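Local coordinates for protein type IV pilus biogenesis factor PilY1 (Pseudomonas aeruginosa, PDB 3HX6) that primes type IV pilus assembly and supports twitching motility and adhesion to host cells, with calcium binding and release seemingly essential for regulating pilus retraction, at residues S139-D144 with P198-L203; W208-G213 with L226-E231. The protein carries 3 engineered substitutions. All coordinates share one frame; numbering follows the deposited sequence.

Contact 1 (S139-D144 with P198-L203); sequences SPVVAD and PTVARL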
loop_
_atom_site.group_PDB
_atom_site.type_symbol
_atom_site.label_atom_id
_atom_site.label_comp_id
_atom_site.label_asym_id
_atom_site.label_seq_id
_atom_site.Cartn_x
_atom_site.Cartn_y
_atom_site.Cartn_z
ATOM N N SER A 139 25.279 -1.436 -0.965
ATOM C CA SER A 139 24.278 -0.514 -0.466
ATOM C C SER A 139 24.276 -0.574 1.055
ATOM O O SER A 139 24.360 -1.653 1.638
ATOM C CB SER A 139 22.900 -0.909 -0.997
ATOM O OG SER A 139 21.891 -0.070 -0.468
ATOM N N PRO A 140 24.196 0.586 1.719
ATOM C CA PRO A 140 24.186 0.558 3.182
ATOM C C PRO A 140 22.843 0.054 3.705
ATOM O O PRO A 140 21.873 -0.066 2.954
ATOM C CB PRO A 140 24.438 2.014 3.552
ATOM C CG PRO A 140 23.741 2.751 2.448
ATOM C CD PRO A 140 24.171 1.972 1.218
ATOM N N VAL A 141 22.800 -0.249 4.992
ATOM C CA VAL A 141 21.576 -0.719 5.623
ATOM C C VAL A 141 21.022 0.398 6.501
ATOM O O VAL A 141 21.761 1.005 7.278
ATOM C CB VAL A 141 21.854 -1.952 6.505
ATOM C CG1 VAL A 141 20.679 -2.206 7.440
ATOM C CG2 VAL A 141 22.106 -3.166 5.628
ATOM N N VAL A 142 19.732 0.690 6.364
ATOM C CA VAL A 142 19.112 1.715 7.194
ATOM C C VAL A 142 18.021 1.031 8.005
ATOM O O VAL A 142 17.316 0.166 7.496
ATOM C CB VAL A 142 18.481 2.860 6.357
ATOM C CG1 VAL A 142 19.552 3.524 5.499
ATOM C CG2 VAL A 142 17.349 2.327 5.486
ATOM N N ALA A 143 17.889 1.406 9.268
ATOM C CA ALA A 143 16.876 0.795 10.108
ATOM C C ALA A 143 16.602 1.664 11.315
ATOM O O ALA A 143 17.390 2.551 11.646
ATOM C CB ALA A 143 17.337 -0.595 10.561
ATOM N N ASP A 144 15.463 1.426 11.955
ATOM C CA ASP A 144 15.122 2.157 13.161
ATOM C C ASP A 144 15.660 1.319 14.309
ATOM O O ASP A 144 15.562 0.093 14.289
ATOM C CB ASP A 144 13.607 2.326 13.292
ATOM C CG ASP A 144 13.056 3.373 12.342
ATOM O OD1 ASP A 144 13.860 4.141 11.780
ATOM O OD2 ASP A 144 11.823 3.437 12.167
ATOM N N PRO A 198 24.464 -6.291 7.088
ATOM C CA PRO A 198 24.123 -6.451 8.498
ATOM C C PRO A 198 22.633 -6.324 8.762
ATOM O O PRO A 198 21.882 -5.781 7.942
ATOM C CB PRO A 198 24.919 -5.334 9.165
ATOM C CG PRO A 198 24.857 -4.247 8.138
ATOM C CD PRO A 198 25.105 -4.988 6.838
ATOM N N THR A 199 22.211 -6.848 9.904
ATOM C CA THR A 199 20.825 -6.743 10.333
ATOM C C THR A 199 20.891 -5.931 11.617
ATOM O O THR A 199 21.819 -6.085 12.413
ATOM C CB THR A 199 20.189 -8.124 10.640
ATOM O OG1 THR A 199 19.875 -8.798 9.413
ATOM C CG2 THR A 199 18.900 -7.954 11.450
ATOM N N VAL A 200 19.925 -5.044 11.799
ATOM C CA VAL A 200 19.862 -4.229 12.998
ATOM C C VAL A 200 18.690 -4.785 13.778
ATOM O O VAL A 200 17.568 -4.809 13.281
ATOM C CB VAL A 200 19.608 -2.761 12.663
ATOM C CG1 VAL A 200 19.445 -1.958 13.951
ATOM C CG2 VAL A 200 20.772 -2.220 11.838
ATOM N N ALA A 201 18.939 -5.241 14.997
ATOM C CA ALA A 201 17.851 -5.830 15.760
ATOM C C ALA A 201 18.009 -5.744 17.260
ATOM O O ALA A 201 19.082 -5.451 17.779
ATOM C CB ALA A 201 17.675 -7.290 15.345
ATOM N N ARG A 202 16.906 -6.000 17.944
ATOM C CA ARG A 202 16.878 -5.991 19.393
ATOM C C ARG A 202 17.229 -7.399 19.842
ATOM O O ARG A 202 16.660 -8.373 19.343
ATOM C CB ARG A 202 15.479 -5.622 19.890
ATOM C CG ARG A 202 15.328 -5.672 21.400
ATOM C CD ARG A 202 16.254 -4.695 22.090
ATOM N NE ARG A 202 15.644 -4.169 23.307
ATOM C CZ ARG A 202 15.347 -4.896 24.378
ATOM N NH1 ARG A 202 15.608 -6.199 24.400
ATOM N NH2 ARG A 202 14.773 -4.320 25.424
ATOM N N LEU A 203 18.165 -7.510 20.776
ATOM C CA LEU A 203 18.574 -8.819 21.260
ATOM C C LEU A 203 18.213 -9.028 22.721
ATOM O O LEU A 203 17.831 -8.085 23.437
ATOM C CB LEU A 203 20.085 -9.017 21.064
ATOM C CG LEU A 203 20.618 -8.792 19.643
ATOM C CD1 LEU A 203 22.114 -9.094 19.596
ATOM C CD2 LEU A 203 19.872 -9.670 18.668
#
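Val-141 packs on Pro-198 and, more loosely, on Val-200, in an apolar seam between two successive blades of the beta-propeller in the C-terminal domain of PilY1. Strand 141-147, here through 141-144, and strand 199-202 are the first strands of their four-stranded sheets. The two segments run nearly parallel, at 18°, with axes 7.6 Å apart. That spacing is filled by side chains.

The branched carbons of Val-141 do most of the touching. Its CG1 lies anti to the backbone N (chi1 165°), and CG2, beside that N, meets the ring of Pro-198. CG2 lies 3.7 Å from Pro-198 CD, with the valine and the proline ring alongside each other, pointing opposite ways. The same methyl is 3.5 Å from Pro-198 O. Further along, Ala-143 CB sits 3.8 Å from Val-200 CB. Val-200 CG2 also leans on Ala-143 CB; the same CG2 meets Val-141 CG1 only loosely, at 4.4 Å.

Polar bonding goes to other partners. Val-141 and Ala-143 pair through their backbones with Ile-156 and Val-154. The Asp-144 carboxylate is held by Gln-59, Tyr-74 and Thr-153.

The chemistry implies that these strands associate by close apolar packing between sheets, without becoming neighbours in one sheet.

Contact 2 (W208-G213 with L226-E231); sequences WAVVTG and LIIDME. Engineered in segment 226-231: Met-230 (natural residue Leu).
Val-210 and Ile-228 form a hydrogen-bonded pair in the antiparallel beta hairpin of strands 208-213 and 223-229, the two middle strands of one propeller blade. Val-210 N donates to Ile-228 O over 2.6 Å, and Ile-228 N returns the bond to Val-210 O. Thr-212 and Leu-226 repeat this reciprocal pairing. Leu-226 N gives a bond to Thr-212 O and Thr-212 N one to Leu-226 O.

This part is tightly packed. Val-210 CB and Ile-228 CB lie side by side at 4.0 Å, on the face shared with Thr-212 and Leu-226, and Trp-181 of the preceding blade packs on both Val-210 and Ile-228. On the face of Val-211 and Ile-227, Ile-227 CG2 reaches Ala-209 CB. The same Ala-209 methyl is pressed to 3.1 Å from Ile-228 O.

The pairing relaxes where the chain turns out of the strand at Asp-229. Met-230 is engineered, replacing a natural Leu. Its N bonds to Trp-208 O, but tilted 27° from the carbonyl plane. Its side chain is bent at chi2 (60°), which swings the sulfur over Val-210, with SD 3.7 Å from CG2.

A water occupies this looser end, beside partly exposed Glu-231. It accepts from Glu-231 N, while Asp-229 OD2 takes the N-H of Thr-232. The water also donates to Trp-208 O at 3.1 Å, giving that oxygen a second donor besides Met-230 N.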
loop_
_atom_site.group_PDB
_atom_site.type_symbol
_atom_site.label_atom_id
_atom_site.label_comp_id
_atom_site.label_asym_id
_atom_site.label_seq_id
_atom_site.Cartn_x
_atom_site.Cartn_y
_atom_site.Cartn_z
ATOM N N TRP A 208 19.810 -2.954 21.368
ATOM C CA TRP A 208 19.792 -3.079 19.924
ATOM C C TRP A 208 21.224 -3.248 19.466
ATOM O O TRP A 208 22.139 -2.664 20.042
ATOM C CB TRP A 208 19.175 -1.841 19.286
ATOM C CG TRP A 208 17.683 -1.863 19.340
ATOM C CD1 TRP A 208 16.894 -1.669 20.439
ATOM C CD2 TRP A 208 16.801 -2.172 18.257
ATOM N NE1 TRP A 208 15.567 -1.841 20.104
ATOM C CE2 TRP A 208 15.485 -2.148 18.769
ATOM C CE3 TRP A 208 16.997 -2.462 16.900
ATOM C CZ2 TRP A 208 14.366 -2.410 17.969
ATOM C CZ3 TRP A 208 15.883 -2.723 16.103
ATOM C CH2 TRP A 208 14.583 -2.694 16.645
ATOM N N ALA A 209 21.421 -4.043 18.426
ATOM C CA ALA A 209 22.760 -4.280 17.927
ATOM C C ALA A 209 22.807 -4.445 16.426
ATOM O O ALA A 209 21.786 -4.625 15.756
ATOM C CB ALA A 209 23.341 -5.528 18.580
ATOM N N VAL A 210 24.019 -4.356 15.903
ATOM C CA VAL A 210 24.242 -4.579 14.491
ATOM C C VAL A 210 24.733 -6.010 14.499
ATOM O O VAL A 210 25.734 -6.319 15.146
ATOM C CB VAL A 210 25.343 -3.676 13.929
ATOM C CG1 VAL A 210 25.788 -4.191 12.551
ATOM C CG2 VAL A 210 24.822 -2.246 13.821
ATOM N N VAL A 211 24.008 -6.890 13.825
ATOM C CA VAL A 211 24.402 -8.286 13.760
ATOM C C VAL A 211 24.769 -8.589 12.324
ATOM O O VAL A 211 23.940 -8.475 11.425
ATOM C CB VAL A 211 23.262 -9.195 14.235
ATOM C CG1 VAL A 211 23.705 -10.653 14.204
ATOM C CG2 VAL A 211 22.861 -8.784 15.658
ATOM N N THR A 212 26.022 -8.967 12.109
ATOM C CA THR A 212 26.488 -9.240 10.766
ATOM C C THR A 212 27.598 -10.286 10.744
ATOM O O THR A 212 28.075 -10.712 11.791
ATOM C CB THR A 212 27.004 -7.932 10.135
ATOM O OG1 THR A 212 27.258 -8.130 8.743
ATOM C CG2 THR A 212 28.276 -7.470 10.840
ATOM N N GLY A 213 27.988 -10.714 9.545
ATOM C CA GLY A 213 29.062 -11.683 9.419
ATOM C C GLY A 213 30.367 -10.906 9.467
ATOM O O GLY A 213 30.375 -9.714 9.153
ATOM N N LEU A 226 29.314 -11.281 14.186
ATOM C CA LEU A 226 29.687 -10.138 14.989
ATOM C C LEU A 226 28.411 -9.500 15.513
ATOM O O LEU A 226 27.475 -9.247 14.757
ATOM C CB LEU A 226 30.478 -9.122 14.156
ATOM C CG LEU A 226 31.770 -9.632 13.494
ATOM C CD1 LEU A 226 32.475 -8.482 12.773
ATOM C CD2 LEU A 226 32.688 -10.233 14.548
ATOM N N ILE A 227 28.369 -9.276 16.817
ATOM C CA ILE A 227 27.224 -8.642 17.438
ATOM C C ILE A 227 27.790 -7.354 18.006
ATOM O O ILE A 227 28.472 -7.345 19.031
ATOM C CB ILE A 227 26.621 -9.534 18.530
ATOM C CG1 ILE A 227 26.088 -10.820 17.883
ATOM C CG2 ILE A 227 25.496 -8.796 19.249
ATOM C CD1 ILE A 227 25.459 -11.806 18.852
ATOM N N ILE A 228 27.514 -6.270 17.295
ATOM C CA ILE A 228 28.014 -4.950 17.636
ATOM C C ILE A 228 26.946 -4.091 18.300
ATOM O O ILE A 228 25.865 -3.902 17.747
ATOM C CB ILE A 228 28.503 -4.253 16.353
ATOM C CG1 ILE A 228 29.465 -5.192 15.607
ATOM C CG2 ILE A 228 29.171 -2.924 16.692
ATOM C CD1 ILE A 228 29.806 -4.747 14.200
ATOM N N ASP A 229 27.250 -3.568 19.483
ATOM C CA ASP A 229 26.294 -2.723 20.190
ATOM C C ASP A 229 25.965 -1.525 19.312
ATOM O O ASP A 229 26.859 -0.796 18.871
ATOM C CB ASP A 229 26.877 -2.237 21.521
ATOM C CG ASP A 229 25.883 -1.411 22.322
ATOM O OD1 ASP A 229 24.841 -1.968 22.730
ATOM O OD2 ASP A 229 26.143 -0.207 22.533
ATOM N N MET A 230 24.678 -1.320 19.060
ATOM C CA MET A 230 24.226 -0.220 18.218
ATOM C C MET A 230 24.756 1.136 18.670
ATOM O O MET A 230 25.290 1.904 17.870
ATOM C CB MET A 230 22.694 -0.176 18.188
ATOM C CG MET A 230 22.120 0.754 17.128
ATOM S SD MET A 230 22.628 0.270 15.448
ATOM C CE MET A 230 23.864 1.468 15.085
ATOM N N GLU A 231 24.615 1.430 19.955
ATOM C CA GLU A 231 25.056 2.714 20.473
ATOM C C GLU A 231 26.562 2.937 20.487
ATOM O O GLU A 231 27.055 3.950 19.986
ATOM C CB GLU A 231 24.516 2.918 21.892
ATOM C CG GLU A 231 24.995 4.204 22.556
ATOM C CD GLU A 231 24.366 4.427 23.919
ATOM O OE1 GLU A 231 24.378 3.488 24.746
ATOM O OE2 GLU A 231 23.866 5.544 24.166
HETATM O O HOH W 1 22.999 -0.406 21.997
#

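How the contacts relate
Contact 1 joins two blades, and contact 2 lies within the second of them. Their centres are 8 Å apart. Strands 199-202 and 208-213 are neighbours in one sheet, with probable hydrogen bonds from Val-211 N to Thr-199 O (2.7 Å) and from Ala-209 N to Ala-201 O (2.8 Å). Side chains add to this link. Trp-208 CZ3 packs 3.4 Å from Asp-144 O, across the blade boundary. Glu-69 ties both contacts together: its OE2 makes a salt bridge with Arg-202 NE and accepts a hydrogen bond from Trp-208 NE1. The calcium site of Asp-258, Asn-260, Asp-262, Val-264 and Asp-266 lies near contact 2 but is not part of it; the Trp-208 side chain is about 11 Å from the ion.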